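Side-chain contacts in separin (PDB 5U1T), which cleaves the cohesin subunit MCD1/SCC1 at the onset of anaphase as a caspase-like cysteine protease that securin otherwise holds inactive: residues A[584-589]-A[624-629]; A[598-603]-A[636-641]. All coordinates share one frame; numbering follows the deposited sequence.

Contact 1: residues A[584-589]-A[624-629]; sequences LYINKW and SIELSL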
ATOM      1  N   LEU A 584       3.240  25.506  -6.686  1.00 59.42           N
ATOM      2  CA  LEU A 584       2.209  26.433  -7.134  1.00 57.77           C
ATOM      3  C   LEU A 584       1.072  26.524  -6.140  1.00 56.30           C
ATOM      4  O   LEU A 584       0.647  27.621  -5.770  1.00 53.41           O
ATOM      5  CB  LEU A 584       1.668  26.016  -8.495  1.00 57.65           C
ATOM      6  CG  LEU A 584       2.429  26.720  -9.603  1.00 53.33           C
ATOM      7  CD1 LEU A 584       2.158  26.072 -10.928  1.00 52.09           C
ATOM      8  CD2 LEU A 584       2.011  28.164  -9.593  1.00 54.45           C
ATOM      9  N   TYR A 585       0.604  25.366  -5.698  1.00 50.46           N
ATOM     10  CA  TYR A 585      -0.505  25.308  -4.771  1.00 54.03           C
ATOM     11  C   TYR A 585      -0.158  25.945  -3.442  1.00 57.98           C
ATOM     12  O   TYR A 585      -0.983  26.653  -2.862  1.00 60.26           O
ATOM     13  CB  TYR A 585      -0.954  23.865  -4.558  1.00 56.38           C
ATOM     14  CG  TYR A 585      -2.099  23.718  -3.586  1.00 56.20           C
ATOM     15  CD1 TYR A 585      -3.376  24.137  -3.921  1.00 57.51           C
ATOM     16  CD2 TYR A 585      -1.901  23.140  -2.339  1.00 55.14           C
ATOM     17  CE1 TYR A 585      -4.419  24.003  -3.033  1.00 57.33           C
ATOM     18  CE2 TYR A 585      -2.931  22.996  -1.450  1.00 59.77           C
ATOM     19  CZ  TYR A 585      -4.198  23.429  -1.799  1.00 62.96           C
ATOM     20  OH  TYR A 585      -5.235  23.290  -0.902  1.00 54.38           O
ATOM     21  N   ILE A 586       1.064  25.719  -2.965  1.00 60.75           N
ATOM     22  CA  ILE A 586       1.474  26.279  -1.687  1.00 59.99           C
ATOM     23  C   ILE A 586       1.607  27.800  -1.759  1.00 64.69           C
ATOM     24  O   ILE A 586       1.149  28.507  -0.861  1.00 71.10           O
ATOM     25  CB  ILE A 586       2.810  25.674  -1.188  1.00 63.66           C
ATOM     26  CG1 ILE A 586       2.635  24.197  -0.822  1.00 63.02           C
ATOM     27  CG2 ILE A 586       3.349  26.444   0.025  1.00 57.70           C
ATOM     28  CD1 ILE A 586       3.895  23.576  -0.254  1.00 62.53           C
ATOM     29  N   ASN A 587       2.209  28.320  -2.824  1.00 60.82           N
ATOM     30  CA  ASN A 587       2.536  29.742  -2.841  1.00 61.46           C
ATOM     31  C   ASN A 587       1.531  30.669  -3.502  1.00 70.01           C
ATOM     32  O   ASN A 587       1.505  31.862  -3.176  1.00 71.08           O
ATOM     33  CB  ASN A 587       3.886  29.946  -3.503  1.00 64.27           C
ATOM     34  CG  ASN A 587       5.033  29.467  -2.623  1.00 67.88           C
ATOM     35  OD1 ASN A 587       5.654  28.448  -2.917  1.00 67.20           O
ATOM     36  ND2 ASN A 587       5.306  30.195  -1.523  1.00 67.17           N
ATOM     37  N   LYS A 588       0.713  30.145  -4.417  1.00 63.23           N
ATOM     38  CA  LYS A 588      -0.221  30.985  -5.157  1.00 58.93           C
ATOM     39  C   LYS A 588      -1.676  30.617  -4.895  1.00 63.30           C
ATOM     40  O   LYS A 588      -2.575  31.290  -5.367  1.00 70.99           O
ATOM     41  CB  LYS A 588       0.060  30.909  -6.657  1.00 58.27           C
ATOM     42  CG  LYS A 588       1.473  31.265  -7.034  1.00 51.15           C
ATOM     43  CD  LYS A 588       1.907  32.531  -6.351  1.00 58.15           C
ATOM     44  CE  LYS A 588       1.837  33.725  -7.295  1.00 67.51           C
ATOM     45  NZ  LYS A 588       2.570  33.388  -8.556  1.00 72.77           N
ATOM     46  N   TRP A 589      -1.922  29.544  -4.155  1.00 64.36           N
ATOM     47  CA  TRP A 589      -3.284  29.267  -3.723  1.00 60.36           C
ATOM     48  C   TRP A 589      -3.387  29.249  -2.211  1.00 64.02           C
ATOM     49  O   TRP A 589      -3.955  30.152  -1.603  1.00 66.70           O
ATOM     50  CB  TRP A 589      -3.807  27.940  -4.283  1.00 57.86           C
ATOM     51  CG  TRP A 589      -5.300  27.925  -4.248  1.00 61.90           C
ATOM     52  CD1 TRP A 589      -6.096  27.320  -3.322  1.00 63.45           C
ATOM     53  CD2 TRP A 589      -6.175  28.615  -5.139  1.00 60.66           C
ATOM     54  NE1 TRP A 589      -7.415  27.564  -3.602  1.00 57.38           N
ATOM     55  CE2 TRP A 589      -7.490  28.362  -4.711  1.00 65.46           C
ATOM     56  CE3 TRP A 589      -5.972  29.415  -6.270  1.00 65.13           C
ATOM     57  CZ2 TRP A 589      -8.610  28.883  -5.381  1.00 63.76           C
ATOM     58  CZ3 TRP A 589      -7.083  29.928  -6.935  1.00 62.92           C
ATOM     59  CH2 TRP A 589      -8.383  29.661  -6.484  1.00 60.78           C
ATOM     60  N   SER A 624       6.092  17.211   1.004  1.00 53.50           N
ATOM     61  CA  SER A 624       5.079  16.735   1.934  1.00 53.56           C
ATOM     62  C   SER A 624       5.099  17.511   3.259  1.00 52.89           C
ATOM     63  O   SER A 624       4.051  17.947   3.735  1.00 53.25           O
ATOM     64  CB  SER A 624       5.244  15.232   2.184  1.00 45.53           C
ATOM     65  OG  SER A 624       4.737  14.483   1.091  1.00 55.99           O
ATOM     66  N   ILE A 625       6.282  17.705   3.839  1.00 55.57           N
ATOM     67  CA  ILE A 625       6.377  18.405   5.126  1.00 58.99           C
ATOM     68  C   ILE A 625       5.930  19.861   4.965  1.00 56.51           C
ATOM     69  O   ILE A 625       5.173  20.386   5.782  1.00 57.85           O
ATOM     70  CB  ILE A 625       7.821  18.333   5.723  1.00 53.45           C
ATOM     71  CG1 ILE A 625       8.122  16.898   6.148  1.00 59.20           C
ATOM     72  CG2 ILE A 625       7.974  19.213   6.932  1.00 46.34           C
ATOM     73  CD1 ILE A 625       9.571  16.636   6.487  1.00 56.54           C
ATOM     74  N   GLU A 626       6.375  20.503   3.895  1.00 52.91           N
ATOM     75  CA  GLU A 626       6.098  21.913   3.727  1.00 58.17           C
ATOM     76  C   GLU A 626       4.604  22.163   3.460  1.00 65.59           C
ATOM     77  O   GLU A 626       3.993  23.073   4.041  1.00 64.54           O
ATOM     78  CB  GLU A 626       6.948  22.481   2.607  1.00 53.84           C
ATOM     79  CG  GLU A 626       6.610  23.911   2.324  1.00 68.05           C
ATOM     80  CD  GLU A 626       7.169  24.355   1.008  1.00 73.93           C
ATOM     81  OE1 GLU A 626       7.996  23.579   0.454  1.00 69.72           O
ATOM     82  OE2 GLU A 626       6.780  25.457   0.544  1.00 68.72           O
ATOM     83  N   LEU A 627       4.032  21.331   2.590  1.00 58.99           N
ATOM     84  CA  LEU A 627       2.608  21.322   2.328  1.00 55.97           C
ATOM     85  C   LEU A 627       1.828  21.103   3.610  1.00 61.59           C
ATOM     86  O   LEU A 627       0.988  21.937   3.965  1.00 68.98           O
ATOM     87  CB  LEU A 627       2.244  20.245   1.301  1.00 54.04           C
ATOM     88  CG  LEU A 627       0.760  20.070   0.961  1.00 54.78           C
ATOM     89  CD1 LEU A 627       0.064  21.413   0.735  1.00 51.36           C
ATOM     90  CD2 LEU A 627       0.618  19.220  -0.258  1.00 51.15           C
ATOM     91  N   SER A 628       2.089  19.992   4.294  1.00 59.19           N
ATOM     92  CA  SER A 628       1.359  19.648   5.518  1.00 61.46           C
ATOM     93  C   SER A 628       1.409  20.751   6.559  1.00 63.94           C
ATOM     94  O   SER A 628       0.392  21.079   7.176  1.00 60.31           O
ATOM     95  CB  SER A 628       1.908  18.364   6.137  1.00 58.59           C
ATOM     96  OG  SER A 628       1.283  17.233   5.565  1.00 61.81           O
ATOM     97  N   LEU A 629       2.598  21.309   6.763  1.00 63.74           N
ATOM     98  CA  LEU A 629       2.758  22.371   7.742  1.00 66.24           C
ATOM     99  C   LEU A 629       1.916  23.559   7.309  1.00 66.49           C
ATOM    100  O   LEU A 629       1.201  24.154   8.113  1.00 67.54           O
ATOM    101  CB  LEU A 629       4.227  22.777   7.900  1.00 63.56           C
ATOM    102  CG  LEU A 629       5.218  21.805   8.562  1.00 62.97           C
ATOM    103  CD1 LEU A 629       6.556  22.486   8.724  1.00 52.65           C
ATOM    104  CD2 LEU A 629       4.703  21.276   9.895  1.00 58.74           C
TER
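Ile586 reaches from helix 584-589 into the notch between Glu626 and Leu627 of helix 624-629, and most of the contact hangs on its CD1 methyl. On the buried side CD1 lies 4.0 Å from Leu627 CB, close above the backbone of the partner helix. Beside it Leu627 CD1 meets the rim of the Tyr585 ring, near the ring plane and 4.0 Å from CE2. That methyl gets there because Leu627 carries CG opposite its own nitrogen (chi1 177°), and the two side chains cross at about a right angle. The other flank faces solvent more: Glu626 is only partly buried there. Its extended chain passes obliquely over Ile586, with CG 3.8 Å from CD1, and carries OE2 to 3.5 Å from the same methyl. No hydrogen bond joins the two segments, and the carboxylate serves as a cover over the isoleucine. Cutting Glu626 back to an alanine removes CG and the carboxylate, and would probably leave the CD1 and CG2 methyls of Ile586 less covered on this outer flank. The axes of the two segments come within 10.5 Å of each other at 35°, both running roughly the same way. Helix 602-617, which lies between them in sequence, covers the buried side: Leu611 and Leu612 pack on Leu627, Phe607 meets the Tyr585 ring edge-to-face, and Glu604 takes the Tyr585 hydroxyl. Helix 642-655 packs against Ile625 and Leu629.

Contact 2: residues A[598-603]-A[636-641]; sequences ERISSF and KYYSSI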
ATOM      1  N   GLU A 598     -12.857  32.694   1.577  1.00 78.43           N
ATOM      2  CA  GLU A 598     -13.964  31.882   1.089  1.00 73.32           C
ATOM      3  C   GLU A 598     -13.862  30.446   1.598  1.00 71.75           C
ATOM      4  O   GLU A 598     -12.765  29.923   1.819  1.00 77.24           O
ATOM      5  CB  GLU A 598     -13.988  31.903  -0.437  1.00 70.83           C
ATOM      6  CG  GLU A 598     -14.964  30.943  -1.076  1.00 67.19           C
ATOM      7  CD  GLU A 598     -14.869  30.980  -2.581  1.00 71.54           C
ATOM      8  OE1 GLU A 598     -15.080  29.917  -3.223  1.00 66.80           O
ATOM      9  OE2 GLU A 598     -14.586  32.085  -3.112  1.00 70.64           O
ATOM     10  N   ARG A 599     -15.027  29.842   1.803  1.00 70.32           N
ATOM     11  CA  ARG A 599     -15.162  28.431   2.119  1.00 69.04           C
ATOM     12  C   ARG A 599     -14.495  27.561   1.069  1.00 72.08           C
ATOM     13  O   ARG A 599     -14.472  27.882  -0.112  1.00 76.92           O
ATOM     14  CB  ARG A 599     -16.636  28.069   2.233  1.00 68.71           C
ATOM     15  CG  ARG A 599     -16.912  26.821   2.984  1.00 66.19           C
ATOM     16  CD  ARG A 599     -18.388  26.714   3.311  1.00 77.43           C
ATOM     17  NE  ARG A 599     -18.627  25.480   4.046  1.00 89.00           N
ATOM     18  CZ  ARG A 599     -18.795  24.283   3.477  1.00 96.64           C
ATOM     19  NH1 ARG A 599     -18.977  23.206   4.249  1.00101.07           N
ATOM     20  NH2 ARG A 599     -18.773  24.154   2.141  1.00 90.40           N
ATOM     21  N   ILE A 600     -13.963  26.450   1.502  1.00 74.06           N
ATOM     22  CA  ILE A 600     -13.149  25.686   0.622  1.00 68.46           C
ATOM     23  C   ILE A 600     -14.025  24.673  -0.030  1.00 60.83           C
ATOM     24  O   ILE A 600     -14.844  24.062   0.600  1.00 61.40           O
ATOM     25  CB  ILE A 600     -12.015  25.037   1.389  1.00 66.49           C
ATOM     26  CG1 ILE A 600     -11.162  26.129   1.966  1.00 69.81           C
ATOM     27  CG2 ILE A 600     -11.132  24.236   0.475  1.00 62.84           C
ATOM     28  CD1 ILE A 600     -10.475  26.916   0.897  1.00 63.17           C
ATOM     29  N   SER A 601     -13.822  24.500  -1.319  1.00 61.86           N
ATOM     30  CA  SER A 601     -14.492  23.484  -2.120  1.00 62.96           C
ATOM     31  C   SER A 601     -14.198  22.072  -1.711  1.00 59.15           C
ATOM     32  O   SER A 601     -13.187  21.793  -1.136  1.00 63.79           O
ATOM     33  CB  SER A 601     -14.169  23.628  -3.611  1.00 59.47           C
ATOM     34  OG  SER A 601     -13.085  24.485  -3.888  1.00 70.21           O
ATOM     35  N   SER A 602     -15.085  21.165  -2.056  1.00 59.18           N
ATOM     36  CA  SER A 602     -14.837  19.781  -1.819  1.00 54.43           C
ATOM     37  C   SER A 602     -13.943  19.362  -2.923  1.00 60.45           C
ATOM     38  O   SER A 602     -13.200  18.428  -2.805  1.00 62.50           O
ATOM     39  CB  SER A 602     -16.123  18.993  -1.834  1.00 51.01           C
ATOM     40  OG  SER A 602     -16.563  18.784  -3.145  1.00 60.12           O
ATOM     41  N   PHE A 603     -14.025  20.076  -4.015  1.00 57.39           N
ATOM     42  CA  PHE A 603     -13.139  19.833  -5.135  1.00 58.46           C
ATOM     43  C   PHE A 603     -11.683  20.062  -4.693  1.00 55.84           C
ATOM     44  O   PHE A 603     -10.773  19.328  -5.075  1.00 57.25           O
ATOM     45  CB  PHE A 603     -13.528  20.748  -6.284  1.00 51.85           C
ATOM     46  CG  PHE A 603     -12.728  20.567  -7.521  1.00 48.52           C
ATOM     47  CD1 PHE A 603     -12.870  19.429  -8.299  1.00 47.11           C
ATOM     48  CD2 PHE A 603     -11.875  21.569  -7.953  1.00 48.27           C
ATOM     49  CE1 PHE A 603     -12.174  19.286  -9.474  1.00 43.72           C
ATOM     50  CE2 PHE A 603     -11.159  21.420  -9.126  1.00 49.77           C
ATOM     51  CZ  PHE A 603     -11.319  20.273  -9.889  1.00 42.32           C
ATOM     52  N   LYS A 636      -7.794  27.977   9.703  1.00 81.16           N
ATOM     53  CA  LYS A 636      -9.031  28.751   9.618  1.00 82.00           C
ATOM     54  C   LYS A 636      -9.956  28.251   8.514  1.00 84.33           C
ATOM     55  O   LYS A 636     -11.166  28.425   8.589  1.00 88.12           O
ATOM     56  CB  LYS A 636      -8.716  30.239   9.387  1.00 85.41           C
ATOM     57  CG  LYS A 636      -9.935  31.184   9.375  1.00 86.45           C
ATOM     58  CD  LYS A 636      -9.514  32.648   9.187  1.00 82.23           C
ATOM     59  CE  LYS A 636     -10.716  33.573   9.066  1.00 81.39           C
ATOM     60  NZ  LYS A 636     -10.329  34.941   8.604  1.00 81.71           N
ATOM     61  N   TYR A 637      -9.376  27.618   7.501  1.00 81.32           N
ATOM     62  CA  TYR A 637     -10.115  27.200   6.324  1.00 73.49           C
ATOM     63  C   TYR A 637     -10.008  25.716   6.058  1.00 77.33           C
ATOM     64  O   TYR A 637     -10.861  25.130   5.382  1.00 73.48           O
ATOM     65  CB  TYR A 637      -9.612  27.966   5.104  1.00 77.22           C
ATOM     66  CG  TYR A 637      -9.852  29.451   5.214  1.00 85.16           C
ATOM     67  CD1 TYR A 637      -8.932  30.277   5.858  1.00 86.68           C
ATOM     68  CD2 TYR A 637     -11.009  30.029   4.696  1.00 80.55           C
ATOM     69  CE1 TYR A 637      -9.151  31.643   5.968  1.00 89.23           C
ATOM     70  CE2 TYR A 637     -11.235  31.387   4.806  1.00 85.12           C
ATOM     71  CZ  TYR A 637     -10.304  32.193   5.445  1.00 86.54           C
ATOM     72  OH  TYR A 637     -10.526  33.551   5.558  1.00 87.16           O
ATOM     73  N   TYR A 638      -8.947  25.101   6.571  1.00 78.28           N
ATOM     74  CA  TYR A 638      -8.649  23.742   6.166  1.00 70.22           C
ATOM     75  C   TYR A 638      -8.736  22.788   7.328  1.00 73.22           C
ATOM     76  O   TYR A 638      -8.163  21.701   7.286  1.00 73.46           O
ATOM     77  CB  TYR A 638      -7.272  23.684   5.520  1.00 67.14           C
ATOM     78  CG  TYR A 638      -7.214  24.391   4.185  1.00 66.48           C
ATOM     79  CD1 TYR A 638      -7.521  23.714   3.007  1.00 60.22           C
ATOM     80  CD2 TYR A 638      -6.865  25.741   4.101  1.00 65.01           C
ATOM     81  CE1 TYR A 638      -7.466  24.350   1.784  1.00 60.79           C
ATOM     82  CE2 TYR A 638      -6.816  26.392   2.875  1.00 62.77           C
ATOM     83  CZ  TYR A 638      -7.122  25.689   1.722  1.00 61.94           C
ATOM     84  OH  TYR A 638      -7.058  26.319   0.502  1.00 57.49           O
ATOM     85  N   SER A 639      -9.478  23.189   8.354  1.00 75.84           N
ATOM     86  CA  SER A 639      -9.526  22.422   9.591  1.00 75.30           C
ATOM     87  C   SER A 639     -10.034  21.011   9.348  1.00 70.18           C
ATOM     88  O   SER A 639      -9.615  20.078  10.036  1.00 78.80           O
ATOM     89  CB  SER A 639     -10.407  23.114  10.633  1.00 82.82           C
ATOM     90  OG  SER A 639     -11.733  22.602  10.601  1.00 74.26           O
ATOM     91  N   SER A 640     -10.921  20.854   8.368  1.00 68.19           N
ATOM     92  CA  SER A 640     -11.543  19.554   8.092  1.00 76.67           C
ATOM     93  C   SER A 640     -10.539  18.563   7.520  1.00 71.14           C
ATOM     94  O   SER A 640     -10.701  17.347   7.615  1.00 69.93           O
ATOM     95  CB  SER A 640     -12.732  19.713   7.123  1.00 79.99           C
ATOM     96  OG  SER A 640     -12.326  19.737   5.757  1.00 74.56           O
ATOM     97  N   ILE A 641      -9.488  19.103   6.927  1.00 72.66           N
ATOM     98  CA  ILE A 641      -8.535  18.298   6.192  1.00 72.74           C
ATOM     99  C   ILE A 641      -7.260  18.057   7.009  1.00 75.45           C
ATOM    100  O   ILE A 641      -6.482  17.167   6.696  1.00 73.45           O
ATOM    101  CB  ILE A 641      -8.203  18.985   4.873  1.00 67.64           C
ATOM    102  CG1 ILE A 641      -8.068  17.986   3.761  1.00 66.80           C
ATOM    103  CG2 ILE A 641      -6.940  19.829   4.974  1.00 67.73           C
ATOM    104  CD1 ILE A 641      -7.648  18.673   2.517  1.00 72.33           C
TER
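Tyr637 and Tyr638, neighbours on the short helix 635-638, receive Ile600 and the backbone of Glu598 from the segment that leads into helix 602-617. Just before them, Lys636 stays on its own side, its NZ making a weak hydrogen bond of 3.4 Å to the Tyr637 hydroxyl. Tyr637 comes next and works at two levels. Its CB packs 4.0 Å from Ile600 CG1, while farther out the ring reaches the backbone of Glu598, its CD2 3.4 Å from Glu598 O. Its own carbonyl O also faces Ile600, 3.6 Å from CG1. Tyr638 then offers a ring face. Ile600 CG1 sits over it in a CH-pi contact, 4.2 Å from the centroid and 19° off the normal, displaced toward the rim, and CD1 continues outward to 3.7 Å from CZ. The two side chains cross at about a right angle, but the turn about CB-CG1 (chi2 -66°) points CD1 toward the phenol end. The hydroxyl there is hydrogen-bonded to Glu604, which helps fix the ring that Ile600 covers. Past Tyr638 the chain turns, closed by Ile641 N bonding back to the Tyr638 carbonyl, and Ile641 packs on Val608 of helix 602-617. Across the contact Ser601 holds the N-cap position of that helix. This is plain packing in the helical part of the chain, between the loop ahead of helix 602-617 and the short helix 635-638: an aliphatic side chain of the loop lies on a tyrosine face of the helix.

Overall arrangement
Contacts 1 and 2 are neighbours in the helical part of the chain, their centres about 14 Å apart. In sequence they interleave: 584-589, 598-603, 624-629, then 636-641, so helix 602-617 starts in contact 2 and leads toward the second segment of contact 1. They touch directly through their tyrosines, with the Tyr585 OH 3.6 Å from Tyr638 CE1. Both hydroxyls are hydrogen-bonded to Glu604 OE1, and the other oxygen of that carboxylate takes Trp589 NE1, so one glutamate near the start of helix 602-617 ties the two contacts together. Both lie away from the probable catalytic Cys1497, and neither contributes to that site.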